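Local structure of yncA (Salmonella typhimurium, 3DR6) at residues Glu47-Leu51 with Leu52-Val56; Asp73-Phe77 with Asp78-Tyr82; Leu107-Glu110 with Ala111-Cys114. The protein probably transfers an acetyl group from acetyl-CoA to a substrate, as a putative acetyltransferase of the GNAT family. All coordinates share one frame; numbering follows the deposited sequence.

In the fold
All three contacts are local, each joining residues a few positions apart in one continuous stretch. Interaction 1 lies at the surface, where helix 39-52 ends and the chain turns toward strand 56-61; backbone bonds dominate it. Interaction 2, partly buried, shapes the connection between strands 64-73 and 83-90, relies on aromatic rings and an arginine, and is the one reached by the second subunit. Interaction 3, also partly buried, forms the C-terminal turns of helix 99-113, apolar on one side and salt-bridged or water-bridged on the other. The loop of interaction 1 touches both others: it packs on the helix of interaction 3 and makes a hydrogen bond to interaction 2.

Interaction 1 of 3, residues Glu47-Leu51 with Leu52-Val56; sequences EARQL and LGYPV
Arg49, Leu52 and Tyr54 carry the contact at the C-terminal end of helix 39-52, where the chain turns back on its last turn. The carbonyl Arg49 O receives Tyr54 N at 2.9 Å, and more weakly Leu52 N, whose straighter bond goes to Ala48 O at 3.1 Å. Gly53 N reaches Gln50 O at 3.0 Å from above the carbonyl plane rather than along a lone pair. The positive phi of Gly53 (75°) and the bonds of Gly53 N and Tyr54 N define a Schellman motif.

The side chains follow this turn. Arg49 bends at chi2 (-69°), and its aliphatic part crosses the returning chain: CB meets Val56 CG2 at 3.9 Å, while CD comes to Tyr54 CB, at the same distance, near the edge of the ring. Its guanidinium stands 58° from the ring plane and sends NH1 to Ser70 OG. Leu52 CB sits over the centre of one face of the Tyr54 ring, 3.9 Å above it. On a separate path Gln50 OE1 is joined to Val56 N by one water, which donates to the former and accepts from the latter at 2.8 Å.

The turn leads into the sheet: Val56 pairs with Ala9, and Pro55 O binds Ser70 OG of strand 64-73. Pro55 packs on Phe71 and on Leu107 and Glu110 of helix 99-113, while Tyr54 OH bonds to Asp73 OD1 and Lys116 NZ, tying the helix end to its neighbours.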
loop_
_atom_site.group_PDB
_atom_site.type_symbol
_atom_site.label_atom_id
_atom_site.label_comp_id
_atom_site.label_asym_id
_atom_site.label_seq_id
_atom_site.Cartn_x
_atom_site.Cartn_y
_atom_site.Cartn_z
ATOM N N GLU C 47 16.578 -4.610 12.816
ATOM C CA GLU C 47 16.724 -6.068 12.825
ATOM C C GLU C 47 15.750 -6.752 11.872
ATOM O O GLU C 47 16.132 -7.640 11.112
ATOM C CB GLU C 47 16.586 -6.622 14.248
ATOM C CG GLU C 47 17.735 -6.206 15.191
ATOM C CD GLU C 47 19.099 -6.783 14.788
ATOM O OE1 GLU C 47 19.135 -7.852 14.131
ATOM O OE2 GLU C 47 20.137 -6.171 15.148
ATOM N N ALA C 48 14.493 -6.331 11.910
ATOM C CA ALA C 48 13.504 -6.843 10.982
ATOM C C ALA C 48 13.957 -6.680 9.525
ATOM O O ALA C 48 13.822 -7.619 8.728
ATOM C CB ALA C 48 12.159 -6.190 11.225
ATOM N N ARG C 49 14.514 -5.512 9.176
ATOM C CA ARG C 49 15.031 -5.293 7.812
ATOM C C ARG C 49 16.161 -6.256 7.490
ATOM O O ARG C 49 16.176 -6.859 6.410
ATOM C CB ARG C 49 15.485 -3.844 7.585
ATOM C CG ARG C 49 14.355 -2.870 7.439
ATOM C CD ARG C 49 13.593 -3.090 6.137
ATOM N NE ARG C 49 12.224 -2.594 6.181
ATOM C CZ ARG C 49 11.880 -1.343 5.883
ATOM N NH1 ARG C 49 12.807 -0.464 5.552
ATOM N NH2 ARG C 49 10.611 -0.953 5.942
ATOM N N GLN C 50 17.104 -6.396 8.427
ATOM C CA GLN C 50 18.205 -7.355 8.285
ATOM C C GLN C 50 17.673 -8.771 8.041
ATOM O O GLN C 50 18.193 -9.498 7.193
ATOM C CB GLN C 50 19.131 -7.344 9.515
ATOM C CG GLN C 50 19.766 -5.981 9.845
ATOM C CD GLN C 50 20.406 -5.310 8.628
ATOM O OE1 GLN C 50 19.830 -4.391 8.017
ATOM N NE2 GLN C 50 21.593 -5.779 8.262
ATOM N N LEU C 51 16.627 -9.137 8.780
ATOM C CA LEU C 51 15.986 -10.452 8.654
ATOM C C LEU C 51 15.424 -10.664 7.241
ATOM O O LEU C 51 15.475 -11.771 6.708
ATOM C CB LEU C 51 14.874 -10.604 9.706
ATOM C CG LEU C 51 15.136 -11.000 11.173
ATOM C CD1 LEU C 51 16.507 -10.570 11.762
ATOM C CD2 LEU C 51 13.987 -10.484 12.062
ATOM N N LEU C 52 14.898 -9.596 6.636
ATOM C CA LEU C 52 14.368 -9.651 5.266
ATOM C C LEU C 52 15.466 -9.581 4.198
ATOM O O LEU C 52 15.200 -9.779 3.012
ATOM C CB LEU C 52 13.348 -8.528 5.030
ATOM C CG LEU C 52 11.987 -8.538 5.725
ATOM C CD1 LEU C 52 11.261 -7.253 5.406
ATOM C CD2 LEU C 52 11.141 -9.724 5.293
ATOM N N GLY C 53 16.702 -9.304 4.613
ATOM C CA GLY C 53 17.795 -9.051 3.670
ATOM C C GLY C 53 17.709 -7.668 3.008
ATOM O O GLY C 53 18.328 -7.433 1.970
ATOM N N TYR C 54 16.940 -6.757 3.600
ATOM C CA TYR C 54 16.790 -5.413 3.027
ATOM C C TYR C 54 17.803 -4.418 3.606
ATOM O O TYR C 54 18.192 -4.542 4.773
ATOM C CB TYR C 54 15.366 -4.891 3.172
ATOM C CG TYR C 54 14.330 -5.668 2.386
ATOM C CD1 TYR C 54 14.702 -6.663 1.467
ATOM C CD2 TYR C 54 12.973 -5.397 2.543
ATOM C CE1 TYR C 54 13.731 -7.386 0.749
ATOM C CE2 TYR C 54 11.998 -6.110 1.831
ATOM C CZ TYR C 54 12.388 -7.094 0.937
ATOM O OH TYR C 54 11.429 -7.793 0.237
ATOM N N PRO C 55 18.227 -3.438 2.788
ATOM C CA PRO C 55 19.326 -2.577 3.217
ATOM C C PRO C 55 18.864 -1.446 4.124
ATOM O O PRO C 55 17.743 -0.919 3.976
ATOM C CB PRO C 55 19.881 -2.041 1.894
ATOM C CG PRO C 55 18.616 -1.914 1.010
ATOM C CD PRO C 55 17.717 -3.069 1.444
ATOM N N VAL C 56 19.717 -1.104 5.090
ATOM C CA VAL C 56 19.593 0.152 5.812
ATOM C C VAL C 56 20.930 0.856 5.583
ATOM O O VAL C 56 21.986 0.327 5.958
ATOM C CB VAL C 56 19.267 -0.040 7.328
ATOM C CG1 VAL C 56 19.110 1.322 8.021
ATOM C CG2 VAL C 56 17.972 -0.874 7.523
HETATM O O HOH W 1 21.454 -3.273 5.712
#

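Interaction 2 of 3, residues Asp73-Phe77 with Asp78-Tyr82; sequences DWRSF and DGFRY
The aliphatic end of Arg75 lies over one face of the Phe80 ring: Arg75 CD stands 3.8 Å from the ring centroid, almost on its normal, in a CH-pi contact, and Arg75 NE follows above the rim of the same face, 3.1 Å from Phe80 CZ. A bend at chi3 (60°) turns the guanidinium steeply to the ring, their planes 79° apart, so its edge faces Phe80 CE1. Trp74 adds an offset edge-to-face pair, its six-membered ring presenting an edge to the Phe80 face with centroids 5.6 Å apart and the nearest atoms, Trp74 CZ3 and Phe80 CE2, at 3.7 Å. Phe77 CB touches Phe80 CD1 at 3.9 Å. This is the tight part.

Elsewhere the grip is backbone and water. Phe80 N donates to Phe77 O at 3.0 Å, from above the carbonyl plane, closing a turn over Asp78 and Gly79. A water accepts from Arg75 N and lies 2.7 Å from Phe80 O, to which it probably donates. Arg81, extended beyond CB, bonds through NH1 to Asp78 O at 3.1 Å. The loose side is the exposed Phe77 ring, which leads away from the turn and packs on Asn33 of the second subunit.

That subunit also gives Arg75 NH2 a salt bridge from its Glu85, Asp78 OD2 a hydrogen bond from its Asp34 N, and the Phe80 ring a neighbour in its Trp32. The stretch is the loop of a beta-hairpin, joining antiparallel strands 64-73 and 83-90 of the GNAT sheet, and its aromatic cluster forms part of the dimer interface.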
loop_
_atom_site.group_PDB
_atom_site.type_symbol
_atom_site.label_atom_id
_atom_site.label_comp_id
_atom_site.label_asym_id
_atom_site.label_seq_id
_atom_site.Cartn_x
_atom_site.Cartn_y
_atom_site.Cartn_z
ATOM N N ASP C 73 8.775 -3.805 1.672
ATOM C CA ASP C 73 7.739 -4.246 0.752
ATOM C C ASP C 73 6.701 -3.148 0.613
ATOM O O ASP C 73 6.333 -2.501 1.598
ATOM C CB ASP C 73 7.095 -5.531 1.238
ATOM C CG ASP C 73 8.086 -6.675 1.309
ATOM O OD1 ASP C 73 8.988 -6.754 0.455
ATOM O OD2 ASP C 73 7.963 -7.494 2.246
ATOM N N TRP C 74 6.283 -2.900 -0.624
ATOM C CA TRP C 74 5.325 -1.834 -0.911
ATOM C C TRP C 74 3.930 -2.202 -0.412
ATOM O O TRP C 74 3.225 -1.372 0.186
ATOM C CB TRP C 74 5.289 -1.566 -2.413
ATOM C CG TRP C 74 4.303 -0.500 -2.819
ATOM C CD1 TRP C 74 4.150 0.752 -2.262
ATOM C CD2 TRP C 74 3.379 -0.566 -3.902
ATOM N NE1 TRP C 74 3.172 1.452 -2.921
ATOM C CE2 TRP C 74 2.675 0.669 -3.930
ATOM C CE3 TRP C 74 3.060 -1.550 -4.848
ATOM C CZ2 TRP C 74 1.678 0.942 -4.874
ATOM C CZ3 TRP C 74 2.046 -1.271 -5.793
ATOM C CH2 TRP C 74 1.387 -0.030 -5.797
ATOM N N ARG C 75 3.548 -3.449 -0.652
ATOM C CA ARG C 75 2.243 -3.996 -0.259
ATOM C C ARG C 75 2.419 -5.416 0.315
ATOM O O ARG C 75 3.481 -6.038 0.105
ATOM C CB ARG C 75 1.288 -3.954 -1.459
ATOM C CG ARG C 75 0.800 -2.531 -1.781
ATOM C CD ARG C 75 0.018 -2.366 -3.107
ATOM N NE ARG C 75 -1.208 -3.165 -3.221
ATOM C CZ ARG C 75 -2.407 -2.835 -2.744
ATOM N NH1 ARG C 75 -2.602 -1.716 -2.058
ATOM N NH2 ARG C 75 -3.435 -3.659 -2.952
ATOM N N SER C 76 1.417 -5.934 1.033
ATOM C CA SER C 76 1.555 -7.213 1.751
ATOM C C SER C 76 1.440 -8.467 0.882
ATOM O O SER C 76 2.064 -9.516 1.183
ATOM C CB SER C 76 0.506 -7.322 2.863
ATOM O OG SER C 76 0.542 -6.173 3.669
ATOM N N PHE C 77 0.647 -8.375 -0.181
ATOM C CA PHE C 77 0.300 -9.568 -0.965
ATOM C C PHE C 77 1.460 -10.132 -1.801
ATOM O O PHE C 77 2.345 -9.374 -2.215
ATOM C CB PHE C 77 -0.941 -9.313 -1.815
ATOM C CG PHE C 77 -2.244 -9.411 -1.028
ATOM C CD1 PHE C 77 -2.246 -9.764 0.331
ATOM C CD2 PHE C 77 -3.467 -9.176 -1.656
ATOM C CE1 PHE C 77 -3.453 -9.876 1.055
ATOM C CE2 PHE C 77 -4.676 -9.278 -0.949
ATOM C CZ PHE C 77 -4.671 -9.636 0.405
ATOM N N ASP C 78 1.449 -11.459 -1.994
ATOM C CA ASP C 78 2.503 -12.205 -2.705
ATOM C C ASP C 78 2.880 -11.571 -4.030
ATOM O O ASP C 78 4.056 -11.544 -4.406
ATOM C CB ASP C 78 2.059 -13.644 -3.046
ATOM C CG ASP C 78 1.585 -14.424 -1.843
ATOM O OD1 ASP C 78 1.988 -14.092 -0.702
ATOM O OD2 ASP C 78 0.801 -15.391 -2.055
ATOM N N GLY C 79 1.876 -11.091 -4.750
ATOM C CA GLY C 79 2.067 -10.593 -6.092
ATOM C C GLY C 79 2.903 -9.320 -6.158
ATOM O O GLY C 79 3.386 -8.957 -7.212
ATOM N N PHE C 80 3.084 -8.645 -5.028
ATOM C CA PHE C 80 3.860 -7.420 -4.998
ATOM C C PHE C 80 5.305 -7.611 -4.511
ATOM O O PHE C 80 6.018 -6.617 -4.246
ATOM C CB PHE C 80 3.152 -6.414 -4.081
ATOM C CG PHE C 80 1.826 -5.978 -4.603
ATOM C CD1 PHE C 80 0.650 -6.460 -4.034
ATOM C CD2 PHE C 80 1.754 -5.070 -5.674
ATOM C CE1 PHE C 80 -0.587 -6.063 -4.535
ATOM C CE2 PHE C 80 0.520 -4.646 -6.173
ATOM C CZ PHE C 80 -0.651 -5.140 -5.607
ATOM N N ARG C 81 5.737 -8.865 -4.404
ATOM C CA ARG C 81 7.007 -9.188 -3.726
ATOM C C ARG C 81 8.264 -8.740 -4.489
ATOM O O ARG C 81 9.368 -8.871 -3.958
ATOM C CB ARG C 81 7.099 -10.692 -3.402
ATOM C CG ARG C 81 7.218 -11.592 -4.648
ATOM C CD ARG C 81 7.163 -13.096 -4.311
ATOM N NE ARG C 81 7.372 -13.949 -5.494
ATOM C CZ ARG C 81 6.427 -14.251 -6.382
ATOM N NH1 ARG C 81 5.198 -13.753 -6.244
ATOM N NH2 ARG C 81 6.711 -15.051 -7.410
ATOM N N TYR C 82 8.117 -8.265 -5.726
ATOM C CA TYR C 82 9.249 -7.632 -6.421
ATOM C C TYR C 82 9.146 -6.117 -6.519
ATOM O O TYR C 82 9.959 -5.483 -7.187
ATOM C CB TYR C 82 9.497 -8.301 -7.779
ATOM C CG TYR C 82 9.652 -9.786 -7.603
ATOM C CD1 TYR C 82 8.675 -10.644 -8.079
ATOM C CD2 TYR C 82 10.758 -10.330 -6.921
ATOM C CE1 TYR C 82 8.783 -12.004 -7.927
ATOM C CE2 TYR C 82 10.869 -11.719 -6.744
ATOM C CZ TYR C 82 9.854 -12.537 -7.264
ATOM O OH TYR C 82 9.859 -13.908 -7.150
HETATM O O HOH W 2 5.569 -5.302 -1.917
#

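Interaction 3 of 3, residues Leu107-Glu110 with Ala111-Cys114; sequences LIDE and ARRC
Leu107-Glu110 and Ala111-Cys114 are successive parts of the final turns of helix 99-113, joined by i to i+4 bonds. Ala111 N meets Leu107 O at 2.8 Å in the carbonyl plane; Arg112 N to Ile108 O and Arg113 N to Asp109 O repeat the pattern. The last such bond, Cys114 N to Glu110 O, is weak (132° at the hydrogen), as the backbone leaves the helix.

Ile108 and Arg112 lie side by side and point the same way, Ile108 CG2 touching Arg112 NH1 at 3.5 Å. Arg112 NE binds Leu165 O, and its NH1 donates to a water that in turn bonds Asp109 OD1. Arg113, extended from CG to NE, brings NH2 to 3.4 Å from Asp109 CB and into a salt bridge with Glu110 OE2 at 3.0 Å. Bending at chi2 (-56°) carries the Glu110 carboxylate there, its plane 31° from the guanidinium. A second water links Asp109 OD2 to Arg113 NH1, in that guanidinium plane. On the apolar side Ile108 and Ala111 pack on Met119 of strand 118-124, within the beta-alpha-beta unit of strand 83-90, this helix and strand 118-124.

Glu110 OE2 also takes a salt bridge from Arg106 NE; two arginines thus pair with one oxygen of a buried residue and probably favour its ionised form. Asp109 instead reaches both of its arginines through water. Positive side chains here also lie at the C-terminal end of the helix, where its dipole should favour them.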
loop_
_atom_site.group_PDB
_atom_site.type_symbol
_atom_site.label_atom_id
_atom_site.label_comp_id
_atom_site.label_asym_id
_atom_site.label_seq_id
_atom_site.Cartn_x
_atom_site.Cartn_y
_atom_site.Cartn_z
ATOM N N LEU C 107 20.649 3.101 -2.815
ATOM C CA LEU C 107 19.500 2.242 -2.500
ATOM C C LEU C 107 19.022 1.427 -3.708
ATOM O O LEU C 107 18.748 0.227 -3.605
ATOM C CB LEU C 107 18.346 3.097 -1.959
ATOM C CG LEU C 107 17.313 2.371 -1.116
ATOM C CD1 LEU C 107 17.970 1.813 0.188
ATOM C CD2 LEU C 107 16.128 3.303 -0.832
ATOM N N ILE C 108 18.948 2.094 -4.851
ATOM C CA ILE C 108 18.514 1.470 -6.105
ATOM C C ILE C 108 19.426 0.296 -6.480
ATOM O O ILE C 108 18.953 -0.744 -6.915
ATOM C CB ILE C 108 18.483 2.502 -7.250
ATOM C CG1 ILE C 108 17.304 3.457 -7.075
ATOM C CG2 ILE C 108 18.417 1.819 -8.621
ATOM C CD1 ILE C 108 17.474 4.802 -7.807
ATOM N N ASP C 109 20.729 0.481 -6.282
ATOM C CA ASP C 109 21.718 -0.557 -6.523
ATOM C C ASP C 109 21.445 -1.761 -5.643
ATOM O O ASP C 109 21.513 -2.898 -6.111
ATOM C CB ASP C 109 23.117 -0.034 -6.190
ATOM C CG ASP C 109 23.605 1.007 -7.171
ATOM O OD1 ASP C 109 23.118 1.044 -8.314
ATOM O OD2 ASP C 109 24.501 1.792 -6.781
ATOM N N GLU C 110 21.131 -1.499 -4.371
ATOM C CA GLU C 110 20.836 -2.561 -3.408
ATOM C C GLU C 110 19.558 -3.274 -3.797
ATOM O O GLU C 110 19.483 -4.486 -3.690
ATOM C CB GLU C 110 20.763 -2.037 -1.966
ATOM C CG GLU C 110 22.090 -1.474 -1.412
ATOM C CD GLU C 110 23.262 -2.451 -1.474
ATOM O OE1 GLU C 110 23.049 -3.687 -1.344
ATOM O OE2 GLU C 110 24.405 -1.972 -1.658
ATOM N N ALA C 111 18.569 -2.525 -4.287
ATOM C CA ALA C 111 17.323 -3.118 -4.778
ATOM C C ALA C 111 17.579 -4.111 -5.933
ATOM O O ALA C 111 17.048 -5.222 -5.928
ATOM C CB ALA C 111 16.313 -2.015 -5.183
ATOM N N ARG C 112 18.458 -3.750 -6.873
ATOM C CA ARG C 112 18.821 -4.713 -7.929
ATOM C C ARG C 112 19.484 -5.992 -7.372
ATOM O O ARG C 112 19.200 -7.092 -7.838
ATOM C CB ARG C 112 19.702 -4.066 -9.000
ATOM C CG ARG C 112 18.966 -2.962 -9.786
ATOM C CD ARG C 112 19.569 -2.767 -11.208
ATOM N NE ARG C 112 18.856 -1.681 -11.884
ATOM C CZ ARG C 112 19.150 -0.382 -11.745
ATOM N NH1 ARG C 112 20.178 0.016 -11.022
ATOM N NH2 ARG C 112 18.416 0.527 -12.366
ATOM N N ARG C 113 20.360 -5.847 -6.376
ATOM C CA ARG C 113 20.984 -7.020 -5.728
ATOM C C ARG C 113 19.966 -7.949 -5.048
ATOM O O ARG C 113 20.237 -9.142 -4.866
ATOM C CB ARG C 113 22.050 -6.569 -4.715
ATOM C CG ARG C 113 23.320 -6.136 -5.368
ATOM C CD ARG C 113 24.282 -5.492 -4.379
ATOM N NE ARG C 113 25.294 -4.770 -5.144
ATOM C CZ ARG C 113 25.393 -3.444 -5.227
ATOM N NH1 ARG C 113 26.358 -2.906 -5.971
ATOM N NH2 ARG C 113 24.562 -2.656 -4.557
ATOM N N CYS C 114 18.811 -7.401 -4.680
ATOM C CA CYS C 114 17.739 -8.172 -4.062
ATOM C C CYS C 114 16.766 -8.703 -5.135
ATOM O O CYS C 114 15.756 -9.339 -4.802
ATOM C CB CYS C 114 17.005 -7.319 -3.025
ATOM S SG CYS C 114 17.980 -6.972 -1.539
HETATM O O HOH W 3 22.267 -1.212 -9.875
HETATM O O HOH W 4 26.316 0.042 -5.119
#